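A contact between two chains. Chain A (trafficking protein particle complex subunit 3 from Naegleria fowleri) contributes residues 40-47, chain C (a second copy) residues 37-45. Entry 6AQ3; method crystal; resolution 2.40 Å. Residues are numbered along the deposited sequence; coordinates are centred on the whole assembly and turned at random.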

# COMPACT_ATOMS: atom_id res chain seq x y z
N THR A 40 -8.78 -2.62 7.62
CA THR A 40 -9.22 -2.20 8.95
C THR A 40 -10.17 -1.01 8.85
O THR A 40 -11.21 -0.99 9.51
CB THR A 40 -8.02 -1.82 9.84
OG1 THR A 40 -7.28 -2.99 10.18
CG2 THR A 40 -8.48 -1.12 11.09
N GLN A 41 -9.84 -0.05 7.99
CA GLN A 41 -10.71 1.11 7.81
C GLN A 41 -12.08 0.70 7.26
O GLN A 41 -13.11 1.25 7.67
CB GLN A 41 -10.03 2.10 6.88
CG GLN A 41 -10.87 3.33 6.64
CD GLN A 41 -10.94 4.17 7.89
OE1 GLN A 41 -10.03 4.14 8.73
NE2 GLN A 41 -12.04 4.89 8.05
N MET A 42 -12.10 -0.25 6.32
CA MET A 42 -13.35 -0.71 5.73
C MET A 42 -14.21 -1.43 6.76
O MET A 42 -15.44 -1.39 6.69
CB MET A 42 -13.06 -1.62 4.54
CG MET A 42 -12.23 -0.96 3.42
SD MET A 42 -13.16 0.27 2.47
CE MET A 42 -14.24 -0.85 1.57
N LEU A 43 -13.57 -2.15 7.69
CA LEU A 43 -14.33 -2.85 8.72
C LEU A 43 -14.98 -1.88 9.70
O LEU A 43 -16.02 -2.21 10.29
CB LEU A 43 -13.39 -3.84 9.44
CG LEU A 43 -13.08 -5.12 8.64
CD1 LEU A 43 -11.88 -5.90 9.19
CD2 LEU A 43 -14.28 -6.05 8.62
N LYS A 44 -14.40 -0.69 9.91
CA LYS A 44 -15.05 0.34 10.71
C LYS A 44 -16.16 1.05 9.94
O LYS A 44 -17.23 1.32 10.49
CB LYS A 44 -14.03 1.37 11.21
N ASP A 45 -15.92 1.34 8.66
CA ASP A 45 -16.84 2.17 7.88
C ASP A 45 -18.03 1.40 7.32
O ASP A 45 -19.04 2.03 6.96
CB ASP A 45 -16.09 2.85 6.72
CG ASP A 45 -15.22 4.02 7.18
OD1 ASP A 45 -15.34 4.43 8.35
OD2 ASP A 45 -14.43 4.54 6.34
N TYR A 46 -17.95 0.08 7.23
CA TYR A 46 -19.05 -0.72 6.70
C TYR A 46 -19.43 -1.79 7.71
O TYR A 46 -18.56 -2.39 8.34
CB TYR A 46 -18.70 -1.41 5.38
CG TYR A 46 -18.46 -0.51 4.20
CD1 TYR A 46 -17.23 0.11 4.02
CD2 TYR A 46 -19.44 -0.32 3.22
CE1 TYR A 46 -16.99 0.92 2.91
CE2 TYR A 46 -19.21 0.50 2.11
CZ TYR A 46 -17.98 1.11 1.97
OH TYR A 46 -17.72 1.90 0.88
N GLU A 47 -20.73 -2.03 7.83
CA GLU A 47 -21.22 -3.11 8.67
C GLU A 47 -21.47 -4.39 7.88
O GLU A 47 -21.61 -5.45 8.49
CB GLU A 47 -22.51 -2.68 9.38
N SER C 37 -6.17 4.54 -2.33
CA SER C 37 -7.51 4.01 -2.05
C SER C 37 -7.89 4.21 -0.58
O SER C 37 -9.07 4.39 -0.26
CB SER C 37 -7.60 2.53 -2.40
OG SER C 37 -7.14 2.26 -3.71
N LEU C 38 -6.92 4.12 0.32
CA LEU C 38 -7.19 4.36 1.74
C LEU C 38 -7.59 5.81 1.98
O LEU C 38 -8.62 6.07 2.61
CB LEU C 38 -5.96 3.97 2.58
CG LEU C 38 -5.96 4.38 4.06
CD1 LEU C 38 -7.15 3.79 4.84
CD2 LEU C 38 -4.67 3.96 4.71
N VAL C 39 -6.79 6.77 1.49
CA VAL C 39 -7.12 8.18 1.70
C VAL C 39 -8.46 8.50 1.06
O VAL C 39 -9.30 9.18 1.66
CB VAL C 39 -6.01 9.09 1.15
CG1 VAL C 39 -6.35 10.55 1.41
CG2 VAL C 39 -4.65 8.71 1.72
N THR C 40 -8.69 7.97 -0.15
CA THR C 40 -9.96 8.19 -0.84
C THR C 40 -11.13 7.69 -0.02
O THR C 40 -12.14 8.38 0.13
CB THR C 40 -9.93 7.51 -2.21
OG1 THR C 40 -8.95 8.16 -3.03
CG2 THR C 40 -11.33 7.57 -2.91
N GLN C 41 -11.00 6.49 0.56
CA GLN C 41 -12.06 5.98 1.41
C GLN C 41 -12.29 6.87 2.63
O GLN C 41 -13.44 7.14 3.00
CB GLN C 41 -11.73 4.54 1.81
CG GLN C 41 -12.65 3.97 2.89
CD GLN C 41 -14.07 3.78 2.43
OE1 GLN C 41 -14.34 3.65 1.24
NE2 GLN C 41 -15.00 3.75 3.39
N MET C 42 -11.22 7.36 3.25
CA MET C 42 -11.39 8.24 4.40
C MET C 42 -11.99 9.59 4.02
O MET C 42 -12.79 10.14 4.78
CB MET C 42 -10.06 8.43 5.11
CG MET C 42 -9.51 7.11 5.65
SD MET C 42 -7.94 7.32 6.47
CE MET C 42 -8.46 8.31 7.87
N LEU C 43 -11.67 10.12 2.83
CA LEU C 43 -12.19 11.42 2.45
C LEU C 43 -13.72 11.46 2.34
O LEU C 43 -14.27 12.55 2.17
CB LEU C 43 -11.54 11.91 1.15
CG LEU C 43 -10.19 12.54 1.45
CD1 LEU C 43 -9.44 12.80 0.17
CD2 LEU C 43 -10.42 13.85 2.26
N LYS C 44 -14.41 10.33 2.46
CA LYS C 44 -15.86 10.39 2.56
C LYS C 44 -16.27 11.21 3.78
O LYS C 44 -17.34 11.85 3.77
CB LYS C 44 -16.44 8.99 2.61
CG LYS C 44 -16.11 8.15 1.36
CD LYS C 44 -16.98 6.89 1.32
CE LYS C 44 -16.76 6.05 0.10
NZ LYS C 44 -17.79 4.97 0.02
N ASP C 45 -15.46 11.19 4.84
CA ASP C 45 -15.71 11.98 6.06
C ASP C 45 -15.15 13.39 5.83
O ASP C 45 -14.22 13.86 6.50
CB ASP C 45 -15.09 11.31 7.27

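One carboxylate oxygen, OD2 of Asp A45, accepts hydrogen bonds from two copies of the same glutamine: NE2 of Gln C41 reaches it across the contact at 3.1 Å, and NE2 of Gln A41, one helical turn back in its own chain, at 3.0 Å. Both bonds are nearly straight (166° and 163°), and both amides are delivered by nearly the same side-chain shape, chi1 t and chi2 p with chi3 near 25°. The matching rotamers do not make the contact symmetric: Gln C41 finds Asp A45 in chain A, whereas Asp C45, which closes a type I turn that begins at Met C42, is modelled only to CB and has no contact with the chain A stretch. The two helices run nearly parallel, 19° apart, their axes 10.7 Å apart at closest approach, a spacing that leaves room for side chains between them. The CA-to-CB bond of Gln C41 points toward chain A, and the residue loses the most surface here, 86 of the 293 Å² buried in all. Its long side chain, with an apolar stem and a polar amide tip, suits this place: the methylene CG packs 4.2 Å from CG of Gln A41, while CD lies 3.6 Å from SD of Met A42, whose CB points sideways but whose end bends nearer. Gln A41 likewise combines an apolar stem with a polar tip; its CB meets CD1 of Leu C38 at 3.9 Å, and its CD sits 4.0 Å from CG of Met C42. Leu C38 thus packs on the stem of Gln A41, while the two buried methionines lie against the glutamine amides. Beyond the helix of chain A, Tyr A46 is the first residue to leave helical phi/psi. Its CE1 passes 3.5 Å from NE2 of Gln C41, and its OH accepts a hydrogen bond from NZ of Lys C44 at 3.2 Å, with the lysine chain extended, t from chi2 to chi4.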